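Local coordinates for aminotransferase, class V family protein (Trichomonas vaginalis, PDB 5F8V) that probably catalyses the pyridoxal-phosphate-dependent transamination between O-phospho-L-serine and 2-oxoglutarate, giving 3-phosphooxypyruvate and L-glutamate in serine biosynthesis, at residues R139-L144 against P168-A172; G161-Q165 against P297-M303; F182-P186 against L267-D271. All coordinates share one frame; numbering follows the deposited sequence.

Interaction 1. Residues R139-L144 against P168-A172; sequences RDTWKL and PDVPA
Arg139 and Asp169 make the polar part of the contact. The guanidinium of Arg139 comes side-on to a single backbone oxygen. Its NE donates to Asp169 O at 2.9 Å, and its NH2 donates to the same Asp169 O at 3.0 Å. The oxygen lies in the guanidinium plane, and the NH2 bond also lies in the carbonyl plane, while NE is tilted from it. Both bonds are somewhat bent, as expected when two nitrogens of one group share an acceptor. CG of Arg139 stands opposite the backbone N (chi1 176°), and a bend at the next torsion (58°) turns the chain to reach the oxygen. The Asp169 carboxylate is not the partner here; its OD1 makes a weak, long ion pair with Lys192.

The two loops flank strand 148-154. Residues 139-144 precede it, beginning with a short 3-10 turn. Residues 168-172 lead into strand 174-177. Both strands belong to the mixed central sheet of the large domain of a fold type I PLP enzyme, and they are neighbours in it.

The apolar part is made by Trp142 and Leu144 against Pro168, Val170 and Pro171. Trp142 offers the rim of its six-membered ring: CH2 meets Pro168 CB at 3.8 Å, and CZ3 meets Val170 CG1 at 3.8 Å. Both partners lie near the ring plane. Arg139 CD sits over one face of the indole, toward its rim. Leu144 adds one branch, with CD1 3.6 Å from Pro171 CD and 4.0 Å from Val170 CG1. That valine methyl, Val170 CG1, thus touches tryptophan and leucine, and also lies 3.7 Å from Arg139 NH2. Trp142 NE1 is bonded to Pro137 O, and Phe151 of strand 148-154 packs against Trp142, Leu144 and Val170.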
ATOM      1  N   ARG A 139      10.095 -16.858 -30.873  1.00 23.66           N
ATOM      2  CA  ARG A 139      11.340 -16.184 -30.479  1.00 23.70           C
ATOM      3  C   ARG A 139      12.080 -15.525 -31.652  1.00 23.57           C
ATOM      4  O   ARG A 139      12.570 -14.402 -31.530  1.00 22.64           O
ATOM      5  CB  ARG A 139      12.264 -17.179 -29.750  1.00 23.89           C
ATOM      6  CG  ARG A 139      13.644 -16.659 -29.347  1.00 23.92           C
ATOM      7  CD  ARG A 139      13.548 -15.445 -28.442  1.00 24.00           C
ATOM      8  NE  ARG A 139      14.851 -14.856 -28.124  1.00 23.96           N
ATOM      9  CZ  ARG A 139      15.523 -13.992 -28.896  1.00 24.41           C
ATOM     10  NH1 ARG A 139      15.047 -13.589 -30.080  1.00 23.91           N
ATOM     11  NH2 ARG A 139      16.704 -13.531 -28.485  1.00 24.62           N
ATOM     12  N   ASP A 140      12.116 -16.211 -32.793  1.00 24.20           N
ATOM     13  CA  ASP A 140      12.873 -15.750 -33.960  1.00 24.62           C
ATOM     14  C   ASP A 140      12.253 -14.548 -34.691  1.00 24.04           C
ATOM     15  O   ASP A 140      12.902 -13.986 -35.571  1.00 23.51           O
ATOM     16  CB  ASP A 140      13.091 -16.908 -34.951  1.00 25.15           C
ATOM     17  CG  ASP A 140      13.817 -18.095 -34.328  1.00 25.78           C
ATOM     18  OD1 ASP A 140      14.833 -17.896 -33.634  1.00 27.34           O
ATOM     19  OD2 ASP A 140      13.380 -19.242 -34.546  1.00 27.16           O
ATOM     20  N   THR A 141      11.016 -14.165 -34.354  1.00 22.58           N
ATOM     21  CA  THR A 141      10.384 -12.952 -34.906  1.00 22.00           C
ATOM     22  C   THR A 141      10.598 -11.714 -34.039  1.00 22.13           C
ATOM     23  O   THR A 141      10.254 -10.603 -34.455  1.00 21.96           O
ATOM     24  CB  THR A 141       8.853 -13.125 -35.059  1.00 22.05           C
ATOM     25  OG1 THR A 141       8.255 -13.312 -33.770  1.00 21.63           O
ATOM     26  CG2 THR A 141       8.529 -14.312 -35.945  1.00 22.31           C
ATOM     27  N   TRP A 142      11.135 -11.908 -32.835  1.00 22.22           N
ATOM     28  CA  TRP A 142      11.368 -10.817 -31.897  1.00 23.39           C
ATOM     29  C   TRP A 142      12.423  -9.871 -32.465  1.00 24.62           C
ATOM     30  O   TRP A 142      13.473 -10.320 -32.938  1.00 23.61           O
ATOM     31  CB  TRP A 142      11.851 -11.360 -30.544  1.00 23.32           C
ATOM     32  CG  TRP A 142      10.854 -12.234 -29.802  1.00 23.19           C
ATOM     33  CD1 TRP A 142       9.639 -12.675 -30.252  1.00 22.77           C
ATOM     34  CD2 TRP A 142      11.025 -12.806 -28.499  1.00 23.33           C
ATOM     35  NE1 TRP A 142       9.044 -13.476 -29.310  1.00 22.88           N
ATOM     36  CE2 TRP A 142       9.868 -13.570 -28.221  1.00 22.83           C
ATOM     37  CE3 TRP A 142      12.036 -12.729 -27.529  1.00 23.26           C
ATOM     38  CZ2 TRP A 142       9.698 -14.266 -27.024  1.00 23.05           C
ATOM     39  CZ3 TRP A 142      11.872 -13.424 -26.337  1.00 23.22           C
ATOM     40  CH2 TRP A 142      10.709 -14.189 -26.095  1.00 23.60           C
ATOM     41  N   LYS A 143      12.125  -8.571 -32.421  1.00 25.98           N
ATOM     42  CA  LYS A 143      13.041  -7.517 -32.855  1.00 27.62           C
ATOM     43  C   LYS A 143      13.556  -6.793 -31.614  1.00 28.22           C
ATOM     44  O   LYS A 143      12.862  -5.942 -31.053  1.00 29.02           O
ATOM     45  CB  LYS A 143      12.336  -6.546 -33.819  1.00 29.11           C
ATOM     46  CG  LYS A 143      12.505  -6.880 -35.302  1.00 30.69           C
ATOM     47  CD  LYS A 143      12.043  -8.289 -35.648  1.00 32.22           C
ATOM     48  CE  LYS A 143      12.332  -8.645 -37.095  1.00 33.97           C
ATOM     49  NZ  LYS A 143      12.042 -10.083 -37.373  1.00 34.92           N
ATOM     50  N   LEU A 144      14.763  -7.155 -31.180  1.00 28.43           N
ATOM     51  CA  LEU A 144      15.371  -6.577 -29.981  1.00 28.40           C
ATOM     52  C   LEU A 144      16.129  -5.296 -30.327  1.00 28.21           C
ATOM     53  O   LEU A 144      16.558  -5.106 -31.464  1.00 28.00           O
ATOM     54  CB  LEU A 144      16.316  -7.582 -29.309  1.00 28.71           C
ATOM     55  CG  LEU A 144      15.816  -9.015 -29.092  1.00 28.71           C
ATOM     56  CD1 LEU A 144      16.798  -9.763 -28.201  1.00 28.98           C
ATOM     57  CD2 LEU A 144      14.410  -9.062 -28.507  1.00 28.03           C
ATOM     58  N   PRO A 168      12.667 -16.498 -21.170  1.00 20.94           N
ATOM     59  CA  PRO A 168      13.229 -16.262 -22.500  1.00 21.54           C
ATOM     60  C   PRO A 168      14.759 -16.161 -22.490  1.00 22.28           C
ATOM     61  O   PRO A 168      15.360 -15.855 -21.450  1.00 21.90           O
ATOM     62  CB  PRO A 168      12.627 -14.915 -22.913  1.00 21.12           C
ATOM     63  CG  PRO A 168      11.418 -14.748 -22.070  1.00 21.22           C
ATOM     64  CD  PRO A 168      11.747 -15.418 -20.772  1.00 20.99           C
ATOM     65  N   ASP A 169      15.357 -16.437 -23.647  1.00 22.79           N
ATOM     66  CA  ASP A 169      16.786 -16.274 -23.874  1.00 23.61           C
ATOM     67  C   ASP A 169      17.011 -14.997 -24.687  1.00 22.17           C
ATOM     68  O   ASP A 169      16.735 -14.958 -25.886  1.00 21.37           O
ATOM     69  CB  ASP A 169      17.327 -17.502 -24.617  1.00 25.59           C
ATOM     70  CG  ASP A 169      18.839 -17.493 -24.765  1.00 27.89           C
ATOM     71  OD1 ASP A 169      19.531 -16.830 -23.954  1.00 30.59           O
ATOM     72  OD2 ASP A 169      19.338 -18.177 -25.687  1.00 29.37           O
ATOM     73  N   VAL A 170      17.474 -13.946 -24.015  1.00 20.79           N
ATOM     74  CA  VAL A 170      17.764 -12.666 -24.655  1.00 19.97           C
ATOM     75  C   VAL A 170      19.008 -12.043 -24.024  1.00 20.44           C
ATOM     76  O   VAL A 170      19.348 -12.365 -22.878  1.00 19.66           O
ATOM     77  CB  VAL A 170      16.581 -11.668 -24.557  1.00 19.75           C
ATOM     78  CG1 VAL A 170      15.370 -12.189 -25.318  1.00 19.90           C
ATOM     79  CG2 VAL A 170      16.230 -11.354 -23.111  1.00 19.53           C
ATOM     80  N   PRO A 171      19.698 -11.148 -24.761  1.00 21.31           N
ATOM     81  CA  PRO A 171      20.923 -10.569 -24.191  1.00 21.28           C
ATOM     82  C   PRO A 171      20.685  -9.734 -22.928  1.00 21.07           C
ATOM     83  O   PRO A 171      21.342  -9.972 -21.913  1.00 20.01           O
ATOM     84  CB  PRO A 171      21.467  -9.708 -25.338  1.00 22.02           C
ATOM     85  CG  PRO A 171      20.940 -10.365 -26.573  1.00 22.01           C
ATOM     86  CD  PRO A 171      19.544 -10.777 -26.184  1.00 21.84           C
ATOM     87  N   ALA A 172      19.729  -8.803 -22.979  1.00 20.78           N
ATOM     88  CA  ALA A 172      19.498  -7.891 -21.854  1.00 20.79           C
ATOM     89  C   ALA A 172      18.945  -8.634 -20.626  1.00 20.91           C
ATOM     90  O   ALA A 172      18.341  -9.709 -20.771  1.00 20.38           O
ATOM     91  CB  ALA A 172      18.571  -6.756 -22.260  1.00 20.94           C
TER

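Interaction 2. Residues G161-Q165 against P297-M303; sequences GIEFQ and PEWRSRM
Glu163 OE1 takes two bonds from Arg302, which reach it from opposite faces of the carboxylate plane. Arg302 N donates to Glu163 OE1 at 3.1 Å, nearly straight (172°). Arg302 NE donates to Glu163 OE1 at 3.1 Å, on the syn side but well out of the carboxylate plane. Arg302 NH2 completes a side-on salt bridge to Glu163 OE2 at 2.9 Å, with the carboxylate and guanidinium planes 16° apart. Glu163 reaches this arginine through an extended chain. Asn181 ND2 also donates to Glu163 OE2, and Arg302 NH2 also bonds to Ser184 OG.

Between the backbones lies a single antiparallel bridge, with Ile162 and Arg300 as its non-hydrogen-bonded pair. Glu163 N donates to Trp299 O (2.8 Å), and Ser301 N donates to Gly161 O (3.1 Å). The bridge ties the small hairpin of strands 156-157 and 162-163, which carries a G1 beta bulge at Gly161 and Ile162, to the loop joining helix 267-286 to strand 304-307.

Trp299 turns an edge toward the face of Phe164 in a T-shaped stack, ring centres 5.5 Å apart and planes at 76°. Ser301 OG accepts from Met303 N, forming an ST turn, and is also hydrogen-bonded to Asn156 OD1.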
ATOM      1  N   GLY A 161      -4.575 -16.095 -20.092  1.00 12.05           N
ATOM      2  CA  GLY A 161      -4.151 -17.445 -19.700  1.00 11.90           C
ATOM      3  C   GLY A 161      -2.947 -17.961 -20.479  1.00 11.63           C
ATOM      4  O   GLY A 161      -2.898 -19.139 -20.826  1.00 11.33           O
ATOM      5  N   ILE A 162      -1.990 -17.071 -20.746  1.00 11.72           N
ATOM      6  CA  ILE A 162      -0.726 -17.397 -21.444  1.00 11.95           C
ATOM      7  C   ILE A 162       0.437 -17.327 -20.438  1.00 12.00           C
ATOM      8  O   ILE A 162       0.679 -16.275 -19.866  1.00 11.88           O
ATOM      9  CB  ILE A 162      -0.477 -16.433 -22.624  1.00 12.00           C
ATOM     10  CG1 ILE A 162      -1.634 -16.552 -23.631  1.00 12.12           C
ATOM     11  CG2 ILE A 162       0.854 -16.739 -23.321  1.00 12.16           C
ATOM     12  CD1 ILE A 162      -1.520 -15.679 -24.862  1.00 12.19           C
ATOM     13  N   GLU A 163       1.131 -18.445 -20.234  1.00 12.35           N
ATOM     14  CA  GLU A 163       2.218 -18.558 -19.257  1.00 12.98           C
ATOM     15  C   GLU A 163       3.457 -19.129 -19.917  1.00 13.50           C
ATOM     16  O   GLU A 163       3.368 -20.043 -20.732  1.00 13.79           O
ATOM     17  CB  GLU A 163       1.816 -19.467 -18.084  1.00 13.31           C
ATOM     18  CG  GLU A 163       2.775 -19.448 -16.891  1.00 13.49           C
ATOM     19  CD  GLU A 163       2.257 -20.219 -15.681  1.00 13.55           C
ATOM     20  OE1 GLU A 163       1.661 -21.302 -15.856  1.00 13.77           O
ATOM     21  OE2 GLU A 163       2.442 -19.745 -14.540  1.00 13.98           O
ATOM     22  N   PHE A 164       4.614 -18.593 -19.546  1.00 14.48           N
ATOM     23  CA  PHE A 164       5.890 -19.090 -20.032  1.00 15.51           C
ATOM     24  C   PHE A 164       6.270 -20.292 -19.208  1.00 16.71           C
ATOM     25  O   PHE A 164       6.148 -20.252 -17.985  1.00 17.62           O
ATOM     26  CB  PHE A 164       6.980 -18.033 -19.876  1.00 15.45           C
ATOM     27  CG  PHE A 164       6.911 -16.937 -20.886  1.00 15.60           C
ATOM     28  CD1 PHE A 164       7.823 -16.887 -21.940  1.00 15.59           C
ATOM     29  CD2 PHE A 164       5.949 -15.943 -20.783  1.00 15.46           C
ATOM     30  CE1 PHE A 164       7.766 -15.870 -22.875  1.00 15.58           C
ATOM     31  CE2 PHE A 164       5.889 -14.922 -21.712  1.00 15.56           C
ATOM     32  CZ  PHE A 164       6.806 -14.878 -22.755  1.00 15.72           C
ATOM     33  N   GLN A 165       6.742 -21.349 -19.859  1.00 18.45           N
ATOM     34  CA  GLN A 165       7.249 -22.525 -19.141  1.00 20.26           C
ATOM     35  C   GLN A 165       8.682 -22.317 -18.622  1.00 20.84           C
ATOM     36  O   GLN A 165       9.047 -22.869 -17.584  1.00 20.47           O
ATOM     37  CB  GLN A 165       7.162 -23.776 -20.021  1.00 21.33           C
ATOM     38  CG  GLN A 165       5.732 -24.105 -20.426  1.00 22.47           C
ATOM     39  CD  GLN A 165       5.569 -25.503 -20.997  1.00 24.09           C
ATOM     40  OE1 GLN A 165       6.437 -25.999 -21.718  1.00 25.67           O
ATOM     41  NE2 GLN A 165       4.445 -26.148 -20.682  1.00 24.76           N
ATOM     42  N   PRO A 297      -1.151 -25.754 -25.909  1.00 20.48           N
ATOM     43  CA  PRO A 297      -0.831 -26.445 -24.645  1.00 20.47           C
ATOM     44  C   PRO A 297       0.501 -26.025 -24.010  1.00 20.27           C
ATOM     45  O   PRO A 297       0.600 -25.938 -22.784  1.00 19.39           O
ATOM     46  CB  PRO A 297      -0.813 -27.936 -25.041  1.00 20.96           C
ATOM     47  CG  PRO A 297      -0.670 -27.949 -26.529  1.00 21.01           C
ATOM     48  CD  PRO A 297      -1.356 -26.714 -27.014  1.00 20.55           C
ATOM     49  N   GLU A 298       1.501 -25.751 -24.843  1.00 20.60           N
ATOM     50  CA  GLU A 298       2.803 -25.271 -24.368  1.00 20.58           C
ATOM     51  C   GLU A 298       2.768 -23.873 -23.710  1.00 19.78           C
ATOM     52  O   GLU A 298       3.680 -23.528 -22.960  1.00 18.97           O
ATOM     53  CB  GLU A 298       3.851 -25.328 -25.493  1.00 21.62           C
ATOM     54  CG  GLU A 298       3.664 -24.327 -26.636  1.00 22.42           C
ATOM     55  CD  GLU A 298       2.946 -24.885 -27.860  1.00 23.34           C
ATOM     56  OE1 GLU A 298       3.235 -24.364 -28.962  1.00 23.91           O
ATOM     57  OE2 GLU A 298       2.103 -25.820 -27.729  1.00 23.12           O
ATOM     58  N   TRP A 299       1.727 -23.080 -23.991  1.00 18.66           N
ATOM     59  CA  TRP A 299       1.541 -21.749 -23.381  1.00 17.73           C
ATOM     60  C   TRP A 299       0.369 -21.638 -22.374  1.00 16.54           C
ATOM     61  O   TRP A 299       0.101 -20.546 -21.860  1.00 16.05           O
ATOM     62  CB  TRP A 299       1.342 -20.716 -24.487  1.00 18.13           C
ATOM     63  CG  TRP A 299       2.471 -20.657 -25.465  1.00 19.45           C
ATOM     64  CD1 TRP A 299       2.424 -20.976 -26.794  1.00 19.77           C
ATOM     65  CD2 TRP A 299       3.815 -20.251 -25.195  1.00 20.03           C
ATOM     66  NE1 TRP A 299       3.658 -20.794 -27.368  1.00 20.63           N
ATOM     67  CE2 TRP A 299       4.532 -20.347 -26.410  1.00 20.67           C
ATOM     68  CE3 TRP A 299       4.486 -19.812 -24.046  1.00 20.25           C
ATOM     69  CZ2 TRP A 299       5.896 -20.027 -26.508  1.00 20.48           C
ATOM     70  CZ3 TRP A 299       5.848 -19.485 -24.143  1.00 20.63           C
ATOM     71  CH2 TRP A 299       6.536 -19.601 -25.370  1.00 20.33           C
ATOM     72  N   ARG A 300      -0.306 -22.745 -22.067  1.00 15.18           N
ATOM     73  CA  ARG A 300      -1.464 -22.699 -21.170  1.00 15.13           C
ATOM     74  C   ARG A 300      -1.066 -22.435 -19.717  1.00 14.85           C
ATOM     75  O   ARG A 300      -0.226 -23.134 -19.158  1.00 14.46           O
ATOM     76  CB  ARG A 300      -2.299 -23.975 -21.261  1.00 15.25           C
ATOM     77  CG  ARG A 300      -3.273 -23.964 -22.422  1.00 15.28           C
ATOM     78  CD  ARG A 300      -4.082 -25.249 -22.501  1.00 15.11           C
ATOM     79  NE  ARG A 300      -5.282 -25.082 -23.331  1.00 14.87           N
ATOM     80  CZ  ARG A 300      -6.142 -26.054 -23.622  1.00 15.00           C
ATOM     81  NH1 ARG A 300      -5.953 -27.293 -23.176  1.00 15.03           N
ATOM     82  NH2 ARG A 300      -7.206 -25.788 -24.376  1.00 15.59           N
ATOM     83  N   SER A 301      -1.686 -21.413 -19.130  1.00 14.39           N
ATOM     84  CA  SER A 301      -1.464 -21.050 -17.743  1.00 14.11           C
ATOM     85  C   SER A 301      -1.983 -22.118 -16.788  1.00 14.53           C
ATOM     86  O   SER A 301      -3.048 -22.707 -17.017  1.00 13.69           O
ATOM     87  CB  SER A 301      -2.139 -19.713 -17.444  1.00 13.98           C
ATOM     88  OG  SER A 301      -2.033 -19.341 -16.085  1.00 14.17           O
ATOM     89  N   ARG A 302      -1.209 -22.367 -15.727  1.00 14.52           N
ATOM     90  CA  ARG A 302      -1.662 -23.200 -14.623  1.00 15.32           C
ATOM     91  C   ARG A 302      -2.559 -22.408 -13.676  1.00 15.92           C
ATOM     92  O   ARG A 302      -3.289 -23.006 -12.905  1.00 17.47           O
ATOM     93  CB  ARG A 302      -0.482 -23.751 -13.810  1.00 15.14           C
ATOM     94  CG  ARG A 302       0.503 -24.624 -14.585  1.00 15.37           C
ATOM     95  CD  ARG A 302       1.872 -24.702 -13.905  1.00 15.21           C
ATOM     96  NE  ARG A 302       2.374 -23.355 -13.635  1.00 14.72           N
ATOM     97  CZ  ARG A 302       2.629 -22.831 -12.434  1.00 14.84           C
ATOM     98  NH1 ARG A 302       2.545 -23.553 -11.318  1.00 15.00           N
ATOM     99  NH2 ARG A 302       3.018 -21.554 -12.357  1.00 14.53           N
ATOM    100  N   MET A 303      -2.467 -21.077 -13.711  1.00 17.03           N
ATOM    101  CA  MET A 303      -3.084 -20.194 -12.720  1.00 17.28           C
ATOM    102  C   MET A 303      -4.417 -19.600 -13.176  1.00 17.59           C
ATOM    103  O   MET A 303      -5.306 -19.394 -12.358  1.00 17.69           O
ATOM    104  CB  MET A 303      -2.134 -19.038 -12.388  1.00 17.93           C
ATOM    105  CG  MET A 303      -0.778 -19.427 -11.803  1.00 18.58           C
ATOM    106  SD  MET A 303      -0.866 -20.001 -10.085  1.00 20.27           S
ATOM    107  CE  MET A 303      -0.952 -21.764 -10.364  1.00 19.42           C
TER
HETATM  108  O   HOH W   1       2.660 -22.866 -19.984  1.00 21.47           O

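Interaction 3. Residues F182-P186 against L267-D271; sequences FLSRP and LAAMD
Leu267 lays its two methyls against the tight bend at Leu183. Leu267 CD2 is 3.9 Å from Leu183 CB and 3.6 Å from Leu183 O. Leu267 CG lies anti to its carbonyl carbon (chi1 -59°), which brings CD2 to Leu183 and CD1 near Arg185 O. Leu183 itself has a positive phi (65°), which helps turn the chain here.

Pro186 packs its ring on the first turn of the helix. Pro186 CG touches Ala268 CB at 4.1 Å, and Pro186 CD lies 3.5 Å from Leu267 O. Arg185 CA makes a CA-H...O contact to Leu267 O. Met270 turns its base toward the loop, with CB 3.7 Å from Ser184 O, but its bent chain leads the sulfur away.

Arg185 holds CG between the backbone N and the carbonyl carbon (chi1 54°). The extended chain then leads away from the helix, and its base stays against Asp271. CB of Arg185 meets Asp271 OD1 at 3.7 Å. The charged ends do not touch. A water bridges them, accepting from Arg185 NH1 and donating to Asp271 OD1 at 2.8 Å. Their ionic partners are Asp155 for Arg185, and Arg302 and Lys275 for Asp271. Arg185 NH2 also bonds to Phe164 O.

The loop connects strands 174-177 and 193-199 of the central sheet and meets the start of helix 267-286. Helices 46-63 and 248-263 close over Leu183 and Leu267.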
ATOM      1  N   PHE A 182       3.568 -15.833  -8.824  1.00 13.23           N
ATOM      2  CA  PHE A 182       4.676 -15.755  -7.872  1.00 13.58           C
ATOM      3  C   PHE A 182       4.469 -16.784  -6.789  1.00 13.67           C
ATOM      4  O   PHE A 182       3.390 -16.840  -6.198  1.00 14.27           O
ATOM      5  CB  PHE A 182       4.750 -14.367  -7.228  1.00 13.66           C
ATOM      6  CG  PHE A 182       6.031 -14.100  -6.490  1.00 13.61           C
ATOM      7  CD1 PHE A 182       6.018 -13.764  -5.137  1.00 13.67           C
ATOM      8  CD2 PHE A 182       7.247 -14.145  -7.155  1.00 13.53           C
ATOM      9  CE1 PHE A 182       7.203 -13.499  -4.458  1.00 13.85           C
ATOM     10  CE2 PHE A 182       8.434 -13.882  -6.487  1.00 13.62           C
ATOM     11  CZ  PHE A 182       8.413 -13.558  -5.138  1.00 13.75           C
ATOM     12  N   LEU A 183       5.499 -17.591  -6.546  1.00 13.66           N
ATOM     13  CA  LEU A 183       5.479 -18.687  -5.554  1.00 13.65           C
ATOM     14  C   LEU A 183       4.493 -19.819  -5.905  1.00 13.30           C
ATOM     15  O   LEU A 183       4.051 -20.565  -5.027  1.00 12.95           O
ATOM     16  CB  LEU A 183       5.244 -18.155  -4.130  1.00 13.78           C
ATOM     17  CG  LEU A 183       6.178 -17.019  -3.693  1.00 13.95           C
ATOM     18  CD1 LEU A 183       5.610 -16.299  -2.488  1.00 14.11           C
ATOM     19  CD2 LEU A 183       7.581 -17.552  -3.398  1.00 14.19           C
ATOM     20  N   SER A 184       4.179 -19.952  -7.195  1.00 13.49           N
ATOM     21  CA  SER A 184       3.404 -21.080  -7.701  1.00 13.55           C
ATOM     22  C   SER A 184       4.330 -22.166  -8.229  1.00 13.67           C
ATOM     23  O   SER A 184       3.863 -23.252  -8.556  1.00 13.63           O
ATOM     24  CB  SER A 184       2.449 -20.619  -8.802  1.00 13.64           C
ATOM     25  OG  SER A 184       3.141 -20.340 -10.004  1.00 13.91           O
ATOM     26  N   ARG A 185       5.630 -21.858  -8.327  1.00 13.79           N
ATOM     27  CA  ARG A 185       6.644 -22.803  -8.781  1.00 14.37           C
ATOM     28  C   ARG A 185       8.064 -22.292  -8.480  1.00 14.77           C
ATOM     29  O   ARG A 185       8.249 -21.104  -8.189  1.00 14.48           O
ATOM     30  CB  ARG A 185       6.501 -23.057 -10.283  1.00 14.31           C
ATOM     31  CG  ARG A 185       6.507 -21.795 -11.123  1.00 14.46           C
ATOM     32  CD  ARG A 185       6.387 -22.151 -12.588  1.00 14.68           C
ATOM     33  NE  ARG A 185       6.486 -20.979 -13.448  1.00 14.76           N
ATOM     34  CZ  ARG A 185       6.114 -20.944 -14.732  1.00 15.06           C
ATOM     35  NH1 ARG A 185       5.620 -22.024 -15.344  1.00 14.98           N
ATOM     36  NH2 ARG A 185       6.245 -19.817 -15.421  1.00 14.95           N
ATOM     37  N   PRO A 186       9.077 -23.175  -8.570  1.00 15.56           N
ATOM     38  CA  PRO A 186      10.450 -22.700  -8.369  1.00 16.31           C
ATOM     39  C   PRO A 186      10.918 -21.755  -9.471  1.00 17.02           C
ATOM     40  O   PRO A 186      10.393 -21.796 -10.584  1.00 17.28           O
ATOM     41  CB  PRO A 186      11.284 -23.994  -8.400  1.00 16.43           C
ATOM     42  CG  PRO A 186      10.309 -25.090  -8.122  1.00 16.10           C
ATOM     43  CD  PRO A 186       9.046 -24.632  -8.786  1.00 15.76           C
ATOM     44  N   LEU A 267       7.963 -24.915  -3.118  1.00 15.72           N
ATOM     45  CA  LEU A 267       7.507 -24.393  -4.417  1.00 16.27           C
ATOM     46  C   LEU A 267       7.361 -25.458  -5.490  1.00 16.45           C
ATOM     47  O   LEU A 267       6.528 -25.311  -6.390  1.00 16.31           O
ATOM     48  CB  LEU A 267       8.445 -23.284  -4.914  1.00 15.95           C
ATOM     49  CG  LEU A 267       8.574 -22.081  -3.967  1.00 15.81           C
ATOM     50  CD1 LEU A 267       9.439 -21.021  -4.613  1.00 16.19           C
ATOM     51  CD2 LEU A 267       7.231 -21.487  -3.571  1.00 15.91           C
ATOM     52  N   ALA A 268       8.178 -26.510  -5.410  1.00 16.87           N
ATOM     53  CA  ALA A 268       8.071 -27.649  -6.325  1.00 17.14           C
ATOM     54  C   ALA A 268       6.777 -28.427  -6.067  1.00 17.62           C
ATOM     55  O   ALA A 268       6.128 -28.896  -7.007  1.00 18.30           O
ATOM     56  CB  ALA A 268       9.292 -28.560  -6.203  1.00 17.22           C
ATOM     57  N   ALA A 269       6.396 -28.545  -4.797  1.00 18.13           N
ATOM     58  CA  ALA A 269       5.103 -29.118  -4.425  1.00 18.39           C
ATOM     59  C   ALA A 269       3.928 -28.261  -4.911  1.00 18.32           C
ATOM     60  O   ALA A 269       2.915 -28.815  -5.333  1.00 17.75           O
ATOM     61  CB  ALA A 269       5.016 -29.325  -2.922  1.00 18.56           C
ATOM     62  N   MET A 270       4.059 -26.931  -4.835  1.00 18.22           N
ATOM     63  CA  MET A 270       3.031 -26.022  -5.356  1.00 18.71           C
ATOM     64  C   MET A 270       2.861 -26.225  -6.864  1.00 17.95           C
ATOM     65  O   MET A 270       1.744 -26.301  -7.369  1.00 16.81           O
ATOM     66  CB  MET A 270       3.358 -24.540  -5.093  1.00 19.79           C
ATOM     67  CG  MET A 270       3.297 -24.017  -3.652  1.00 20.72           C
ATOM     68  SD  MET A 270       1.865 -24.352  -2.586  1.00 22.66           S
ATOM     69  CE  MET A 270       0.482 -24.573  -3.704  1.00 23.40           C
ATOM     70  N   ASP A 271       3.982 -26.314  -7.570  1.00 17.58           N
ATOM     71  CA  ASP A 271       3.966 -26.534  -9.007  1.00 17.30           C
ATOM     72  C   ASP A 271       3.220 -27.825  -9.372  1.00 16.42           C
ATOM     73  O   ASP A 271       2.413 -27.820 -10.294  1.00 16.53           O
ATOM     74  CB  ASP A 271       5.390 -26.542  -9.564  1.00 17.70           C
ATOM     75  CG  ASP A 271       5.427 -26.562 -11.073  1.00 18.45           C
ATOM     76  OD1 ASP A 271       4.627 -25.846 -11.714  1.00 18.42           O
ATOM     77  OD2 ASP A 271       6.268 -27.298 -11.624  1.00 19.93           O
TER
HETATM   78  O   HOH W   2       5.424 -24.854 -14.190  1.00 17.40           O

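Interactions 2 and 3 touch, their centres 14 Å apart. Two arginines join them, Arg302 reaching from interaction 2 into interaction 3 and Arg185 reaching back. Arg302 thus serves Glu163, Ser184 and Asp271 together. Arg302 NH2 also packs 3.4 Å from Arg185 CD. Interaction 1 lies farther out, about 19 Å from interaction 2 and 26 Å from interaction 3, centre to centre. It is linked to interaction 2 by the chain running from Gln165 to Pro168. Interaction 3 is nearest in sequence to the cofactor: Lys202 carries the pyridoxal phosphate, and the next residue, Asn203, bonds to Phe182 O. Interaction 1 is peripheral packing of the large domain.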